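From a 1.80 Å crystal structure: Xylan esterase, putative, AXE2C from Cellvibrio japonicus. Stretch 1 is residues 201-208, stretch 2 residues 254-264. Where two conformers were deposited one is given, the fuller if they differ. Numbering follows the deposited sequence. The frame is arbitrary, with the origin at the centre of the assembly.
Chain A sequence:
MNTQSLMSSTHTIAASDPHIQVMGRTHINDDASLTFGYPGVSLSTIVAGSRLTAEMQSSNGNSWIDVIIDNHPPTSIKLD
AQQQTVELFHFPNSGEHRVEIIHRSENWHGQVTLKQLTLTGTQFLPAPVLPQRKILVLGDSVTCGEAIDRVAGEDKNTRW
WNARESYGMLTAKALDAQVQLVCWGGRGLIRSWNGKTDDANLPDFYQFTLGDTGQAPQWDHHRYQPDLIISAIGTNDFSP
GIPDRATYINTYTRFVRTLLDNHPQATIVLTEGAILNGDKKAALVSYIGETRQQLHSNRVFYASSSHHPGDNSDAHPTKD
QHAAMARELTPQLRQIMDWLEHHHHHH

Stretch 1, residues 201-208: NLPDFYQF
Stretch 2, residues 254-264: RFVRTLLDNHP

A short helical turn packs across the side of a longer helix, and one tyrosine does most of the joining. Stretch 1 enters extended at Asn 201 (phi/psi -82/176), turns helical from Leu 202, and passes into a type I turn from Phe 205 to Phe 208. Its start is tied down twice: Asn 201 N donates to Asp 204 OD2 at 2.9 Å, and Asp 204 N returns a bond to Asn 201 O at 2.9 Å. Stretch 2 is already helical at Arg 254 and stays so to Asn 262; His 263 then leaves helical angles at -134/75.

The backbones come nearest at Pro 203 and Phe 255, whose CA atoms lie 6.3 Å apart. From there the helix presents Phe 255, then Thr 258 and Leu 259 three and four residues on, then Asn 262, recurring about once a turn so that they share one side, with His 263 just beyond.

Tyr 206 is the main bump of stretch 1. Its CA-to-CB bond points toward the helix, and chi1 of 154° (t) with chi2 of 81° lays one side of the ring against the helix, Phe 255 over that face and Leu 259 and Thr 258 meeting it obliquely. Phe 255, also pointing toward its partner with chi1 at 180° (t) and chi2 at 59°, sets its edge against the tyrosine face: centroids 5.5 Å apart, planes at 85°, Tyr 206 CD2 to Phe 255 CE1 3.8 Å. Leu 259 (m, t) starts sideways, but its end swings in, bringing CD2 to 3.5 Å from Tyr 206 CE1.

Phe 255 is the answering bump. Its ring enters a hollow lined by Leu 202 (t, p), with Leu 202 CD2 3.7 Å from Phe 255 CE2, and by Pro 203, with Pro 203 CB 3.7 Å from Phe 255 CD1.

The apolar packing gives way to a polar end. Tyr 206 OH receives a hydrogen bond from Asn 262 ND2 at 3.0 Å, nearly straight at 169°, and shares another with His 263 NE2 at 2.7 Å; both partners lie near the tyrosine ring plane. Asn 262 (chi1 -70°) and His 263 (chi1 -52°), both m, point toward stretch 1. Beside them, Gln 207 NE2 at 2.8 Å and Asn 262 ND2 at 2.9 Å both donate to one water oxygen, which links them. The rule is apolar packing along the ring and hydrogen bonds at its tip, with 344 Å² buried, both stretches summed.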

ATOM      1  N   ASN A 201       6.637  -9.894  11.994  1.00  9.85           N
ATOM      2  CA  ASN A 201       7.541  -8.805  11.600  1.00  9.04           C
ATOM      3  C   ASN A 201       7.499  -8.648  10.079  1.00  8.86           C
ATOM      4  O   ASN A 201       6.844  -9.435   9.416  1.00 10.18           O
ATOM      5  CB  ASN A 201       8.940  -9.135  12.103  1.00  8.81           C
ATOM      6  CG  ASN A 201       8.969  -9.227  13.649  1.00  8.61           C
ATOM      7  OD1 ASN A 201       8.464  -8.339  14.325  1.00 10.75           O
ATOM      8  ND2 ASN A 201       9.524 -10.325  14.190  1.00 12.38           N
ATOM      9  N   LEU A 202       8.187  -7.649   9.535  1.00  9.27           N
ATOM     10  CA  LEU A 202       8.145  -7.419   8.073  1.00  8.43           C
ATOM     11  C   LEU A 202       8.477  -8.709   7.285  1.00  8.82           C
ATOM     12  O   LEU A 202       7.783  -9.041   6.354  1.00  9.31           O
ATOM     13  CB  LEU A 202       9.027  -6.228   7.664  1.00  8.34           C
ATOM     14  CG  LEU A 202       9.308  -6.093   6.160  1.00  9.53           C
ATOM     15  CD1 LEU A 202       7.956  -5.814   5.437  1.00  9.87           C
ATOM     16  CD2 LEU A 202      10.299  -4.910   5.959  1.00  6.81           C
ATOM     17  N   PRO A 203       9.517  -9.479   7.683  1.00  9.64           N
ATOM     18  CA  PRO A 203       9.789 -10.659   6.863  1.00 10.08           C
ATOM     19  C   PRO A 203       8.662 -11.695   6.876  1.00 10.03           C
ATOM     20  O   PRO A 203       8.601 -12.508   5.943  1.00 11.34           O
ATOM     21  CB  PRO A 203      11.060 -11.263   7.490  1.00 10.82           C
ATOM     22  CG  PRO A 203      11.781 -10.048   8.127  1.00 11.28           C
ATOM     23  CD  PRO A 203      10.591  -9.200   8.658  1.00 10.00           C
ATOM     24  N   ASP A 204       7.815 -11.653   7.912  1.00  9.38           N
ATOM     25  CA  ASP A 204       6.639 -12.522   8.051  1.00  9.82           C
ATOM     26  C   ASP A 204       5.466 -12.018   7.231  1.00  9.35           C
ATOM     27  O   ASP A 204       4.988 -12.730   6.348  1.00  9.88           O
ATOM     28  CB  ASP A 204       6.222 -12.653   9.528  1.00  9.26           C
ATOM     29  CG  ASP A 204       7.373 -13.151  10.376  1.00 13.69           C
ATOM     30  OD1 ASP A 204       7.864 -14.233  10.083  1.00 13.97           O
ATOM     31  OD2 ASP A 204       7.826 -12.466  11.293  1.00 11.85           O
ATOM     32  N   PHE A 205       5.038 -10.778   7.463  1.00  9.06           N
ATOM     33  CA  PHE A 205       3.838 -10.323   6.733  1.00  9.42           C
ATOM     34  C   PHE A 205       4.092 -10.047   5.271  1.00  9.24           C
ATOM     35  O   PHE A 205       3.152 -10.004   4.485  1.00  9.46           O
ATOM     36  CB  PHE A 205       3.047  -9.176   7.438  1.00  9.76           C
ATOM     37  CG  PHE A 205       3.786  -7.842   7.506  1.00  8.71           C
ATOM     38  CD1 PHE A 205       3.855  -6.985   6.391  1.00  7.98           C
ATOM     39  CD2 PHE A 205       4.373  -7.423   8.714  1.00  9.81           C
ATOM     40  CE1 PHE A 205       4.550  -5.742   6.480  1.00  8.96           C
ATOM     41  CE2 PHE A 205       5.069  -6.185   8.812  1.00  9.83           C
ATOM     42  CZ  PHE A 205       5.136  -5.342   7.683  1.00  9.65           C
ATOM     43  N   TYR A 206       5.349  -9.864   4.894  1.00  9.09           N
ATOM     44  CA  TYR A 206       5.700  -9.746   3.482  1.00 10.16           C
ATOM     45  C   TYR A 206       5.236 -11.002   2.704  1.00  9.83           C
ATOM     46  O   TYR A 206       5.045 -10.959   1.486  1.00 10.45           O
ATOM     47  CB  TYR A 206       7.208  -9.580   3.344  1.00 11.09           C
ATOM     48  CG  TYR A 206       7.769 -10.057   2.026  1.00  9.65           C
ATOM     49  CD1 TYR A 206       7.700  -9.271   0.896  1.00 12.72           C
ATOM     50  CD2 TYR A 206       8.414 -11.285   1.943  1.00 11.54           C
ATOM     51  CE1 TYR A 206       8.270  -9.712  -0.339  1.00  9.73           C
ATOM     52  CE2 TYR A 206       8.970 -11.744   0.739  1.00 11.70           C
ATOM     53  CZ  TYR A 206       8.885 -10.947  -0.394  1.00 12.56           C
ATOM     54  OH  TYR A 206       9.442 -11.410  -1.573  1.00 12.98           O
ATOM     55  N   GLN A 207       5.065 -12.120   3.423  1.00  9.41           N
ATOM     56  CA  GLN A 207       4.635 -13.357   2.784  1.00 10.73           C
ATOM     57  C   GLN A 207       3.123 -13.495   2.650  1.00 10.51           C
ATOM     58  O   GLN A 207       2.662 -14.435   2.005  1.00 12.04           O
ATOM     59  CB  GLN A 207       5.153 -14.602   3.571  1.00 11.11           C
ATOM     60  CG  GLN A 207       6.711 -14.737   3.640  1.00 12.10           C
ATOM     61  CD  GLN A 207       7.435 -15.012   2.281  1.00 20.42           C
ATOM     62  OE1 GLN A 207       6.812 -15.171   1.197  1.00 23.26           O
ATOM     63  NE2 GLN A 207       8.796 -15.025   2.335  1.00 20.11           N
ATOM     64  N   PHE A 208       2.350 -12.586   3.242  1.00  9.74           N
ATOM     65  CA  PHE A 208       0.906 -12.806   3.371  1.00  9.47           C
ATOM     66  C   PHE A 208       0.139 -11.993   2.373  1.00  9.99           C
ATOM     67  O   PHE A 208       0.451 -10.828   2.129  1.00  9.16           O
ATOM     68  CB  PHE A 208       0.449 -12.345   4.765  1.00 10.99           C
ATOM     69  CG  PHE A 208       1.105 -13.081   5.909  1.00 12.11           C
ATOM     70  CD1 PHE A 208       1.563 -14.382   5.729  1.00 18.13           C
ATOM     71  CD2 PHE A 208       1.181 -12.490   7.164  1.00 15.98           C
ATOM     72  CE1 PHE A 208       2.132 -15.080   6.808  1.00 21.76           C
ATOM     73  CE2 PHE A 208       1.765 -13.188   8.241  1.00 17.87           C
ATOM     74  CZ  PHE A 208       2.215 -14.455   8.062  1.00 17.66           C
ATOM     75  N   ARG A 254      19.574 -11.114   5.784  1.00 12.88           N
ATOM     76  CA  ARG A 254      18.849 -12.315   5.415  0.50 12.96           C
ATOM     77  C   ARG A 254      17.542 -11.982   4.693  1.00 12.87           C
ATOM     78  O   ARG A 254      17.200 -12.637   3.710  1.00 13.05           O
ATOM     79  CB  ARG A 254      18.641 -13.230   6.610  0.50 13.66           C
ATOM     80  CG  ARG A 254      18.050 -14.563   6.174  0.50 16.63           C
ATOM     81  CD  ARG A 254      18.199 -15.663   7.199  0.50 22.31           C
ATOM     82  NE  ARG A 254      17.422 -16.835   6.793  0.50 26.78           N
ATOM     83  CZ  ARG A 254      17.923 -18.065   6.687  0.50 29.09           C
ATOM     84  NH1 ARG A 254      19.202 -18.289   6.976  0.50 30.04           N
ATOM     85  NH2 ARG A 254      17.146 -19.070   6.310  0.50 28.38           N
ATOM     86  N   PHE A 255      16.829 -10.961   5.146  1.00 11.38           N
ATOM     87  CA  PHE A 255      15.584 -10.561   4.445  1.00 10.37           C
ATOM     88  C   PHE A 255      15.825 -10.072   3.007  1.00  9.52           C
ATOM     89  O   PHE A 255      15.088 -10.441   2.082  1.00  9.19           O
ATOM     90  CB  PHE A 255      14.808  -9.529   5.306  1.00 10.12           C
ATOM     91  CG  PHE A 255      13.517  -9.050   4.663  1.00  9.52           C
ATOM     92  CD1 PHE A 255      12.517  -9.964   4.334  1.00 10.94           C
ATOM     93  CD2 PHE A 255      13.327  -7.701   4.354  1.00 11.32           C
ATOM     94  CE1 PHE A 255      11.327  -9.535   3.708  1.00 11.03           C
ATOM     95  CE2 PHE A 255      12.139  -7.263   3.743  1.00 10.69           C
ATOM     96  CZ  PHE A 255      11.142  -8.194   3.412  1.00 12.00           C
ATOM     97  N   VAL A 256      16.863  -9.260   2.784  1.00  9.28           N
ATOM     98  CA  VAL A 256      17.078  -8.708   1.457  1.00 10.12           C
ATOM     99  C   VAL A 256      17.540  -9.855   0.562  1.00 10.48           C
ATOM    100  O   VAL A 256      17.163  -9.908  -0.594  1.00 11.39           O
ATOM    101  CB  VAL A 256      18.089  -7.567   1.468  1.00  9.59           C
ATOM    102  CG1 VAL A 256      18.489  -7.162   0.043  1.00  8.99           C
ATOM    103  CG2 VAL A 256      17.497  -6.353   2.256  1.00 11.69           C
ATOM    104  N   ARG A 257      18.280 -10.815   1.122  1.00 10.96           N
ATOM    105  CA  ARG A 257      18.566 -12.029   0.351  1.00 12.05           C
ATOM    106  C   ARG A 257      17.299 -12.758  -0.125  1.00 12.01           C
ATOM    107  O   ARG A 257      17.237 -13.226  -1.265  1.00 11.94           O
ATOM    108  CB  ARG A 257      19.490 -12.967   1.126  1.00 12.89           C
ATOM    109  CG  ARG A 257      20.904 -12.512   1.073  1.00 17.13           C
ATOM    110  CD  ARG A 257      21.870 -13.495   1.754  1.00 25.96           C
ATOM    111  NE  ARG A 257      23.196 -12.884   1.666  1.00 29.56           N
ATOM    112  CZ  ARG A 257      24.099 -12.879   2.641  1.00 32.47           C
ATOM    113  NH1 ARG A 257      23.838 -13.476   3.807  1.00 33.41           N
ATOM    114  NH2 ARG A 257      25.264 -12.254   2.440  1.00 31.03           N
ATOM    115  N   THR A 258      16.278 -12.862   0.733  1.00 11.21           N
ATOM    116  CA  THR A 258      14.997 -13.396   0.313  1.00 11.39           C
ATOM    117  C   THR A 258      14.374 -12.576  -0.826  1.00 10.75           C
ATOM    118  O   THR A 258      13.873 -13.128  -1.825  1.00 10.74           O
ATOM    119  CB  THR A 258      14.012 -13.418   1.525  1.00 11.93           C
ATOM    120  OG1 THR A 258      14.518 -14.322   2.531  1.00 12.88           O
ATOM    121  CG2 THR A 258      12.574 -13.857   1.087  1.00 12.89           C
ATOM    122  N   LEU A 259      14.402 -11.251  -0.690  1.00  9.22           N
ATOM    123  CA  LEU A 259      13.849 -10.418  -1.730  1.00  8.50           C
ATOM    124  C   LEU A 259      14.580 -10.649  -3.056  1.00  9.02           C
ATOM    125  O   LEU A 259      13.961 -10.700  -4.132  1.00  8.48           O
ATOM    126  CB  LEU A 259      13.975  -8.937  -1.374  1.00  7.80           C
ATOM    127  CG  LEU A 259      13.154  -8.526  -0.164  1.00  8.99           C
ATOM    128  CD1 LEU A 259      13.430  -7.049   0.076  1.00  8.68           C
ATOM    129  CD2 LEU A 259      11.631  -8.764  -0.402  1.00  7.73           C
ATOM    130  N   LEU A 260      15.901 -10.695  -2.980  1.00  8.85           N
ATOM    131  CA  LEU A 260      16.721 -10.774  -4.193  1.00 10.38           C
ATOM    132  C   LEU A 260      16.406 -12.086  -4.936  1.00 11.10           C
ATOM    133  O   LEU A 260      16.377 -12.138  -6.168  1.00 11.43           O
ATOM    134  CB  LEU A 260      18.212 -10.750  -3.812  1.00 10.61           C
ATOM    135  CG  LEU A 260      18.818  -9.363  -3.414  1.00 10.82           C
ATOM    136  CD1 LEU A 260      20.203  -9.546  -2.711  1.00 12.29           C
ATOM    137  CD2 LEU A 260      18.930  -8.460  -4.587  1.00 11.88           C
ATOM    138  N   ASP A 261      16.236 -13.134  -4.160  1.00 12.43           N
ATOM    139  CA  ASP A 261      15.971 -14.477  -4.688  1.00 14.96           C
ATOM    140  C   ASP A 261      14.529 -14.565  -5.215  1.00 14.33           C
ATOM    141  O   ASP A 261      14.294 -15.081  -6.299  1.00 14.00           O
ATOM    142  CB  ASP A 261      16.216 -15.504  -3.577  1.00 17.00           C
ATOM    143  CG  ASP A 261      15.761 -16.882  -3.955  1.00 25.75           C
ATOM    144  OD1 ASP A 261      15.927 -17.229  -5.159  1.00 33.89           O
ATOM    145  OD2 ASP A 261      15.235 -17.620  -3.077  1.00 34.73           O
ATOM    146  N   ASN A 262      13.561 -14.028  -4.474  1.00 12.33           N
ATOM    147  CA  ASN A 262      12.155 -14.055  -4.947  1.00 13.37           C
ATOM    148  C   ASN A 262      11.841 -13.209  -6.167  1.00 12.65           C
ATOM    149  O   ASN A 262      10.875 -13.490  -6.885  1.00 12.63           O
ATOM    150  CB  ASN A 262      11.205 -13.600  -3.818  1.00 12.57           C
ATOM    151  CG  ASN A 262      11.102 -14.615  -2.702  1.00 15.61           C
ATOM    152  OD1 ASN A 262      11.666 -15.718  -2.804  1.00 16.71           O
ATOM    153  ND2 ASN A 262      10.401 -14.259  -1.630  1.00 13.06           N
ATOM    154  N   HIS A 263      12.639 -12.158  -6.393  1.00 12.03           N
ATOM    155  CA  HIS A 263      12.357 -11.141  -7.428  1.00 12.96           C
ATOM    156  C   HIS A 263      13.654 -10.904  -8.179  1.00 13.47           C
ATOM    157  O   HIS A 263      14.360  -9.884  -7.943  1.00 12.35           O
ATOM    158  CB  HIS A 263      11.937  -9.842  -6.737  1.00 13.30           C
ATOM    159  CG  HIS A 263      10.823 -10.036  -5.751  1.00 12.88           C
ATOM    160  ND1 HIS A 263       9.551 -10.405  -6.138  1.00 12.88           N
ATOM    161  CD2 HIS A 263      10.796  -9.931  -4.400  1.00 15.56           C
ATOM    162  CE1 HIS A 263       8.779 -10.498  -5.060  1.00 14.09           C
ATOM    163  NE2 HIS A 263       9.516 -10.225  -3.994  1.00 14.00           N
ATOM    164  N   PRO A 264      14.028 -11.869  -9.043  1.00 13.42           N
ATOM    165  CA  PRO A 264      15.381 -11.887  -9.587  1.00 14.09           C
ATOM    166  C   PRO A 264      15.657 -10.690 -10.461  1.00 15.59           C
ATOM    167  O   PRO A 264      16.824 -10.348 -10.677  1.00 17.95           O
ATOM    168  CB  PRO A 264      15.423 -13.194 -10.423  1.00 14.87           C
ATOM    169  CG  PRO A 264      13.974 -13.556 -10.657  1.00 14.77           C
ATOM    170  CD  PRO A 264      13.254 -13.078  -9.416  1.00 13.80           C
TER
HETATM  171  O   HOH W   1       9.831 -16.483   0.197  1.00 27.30           O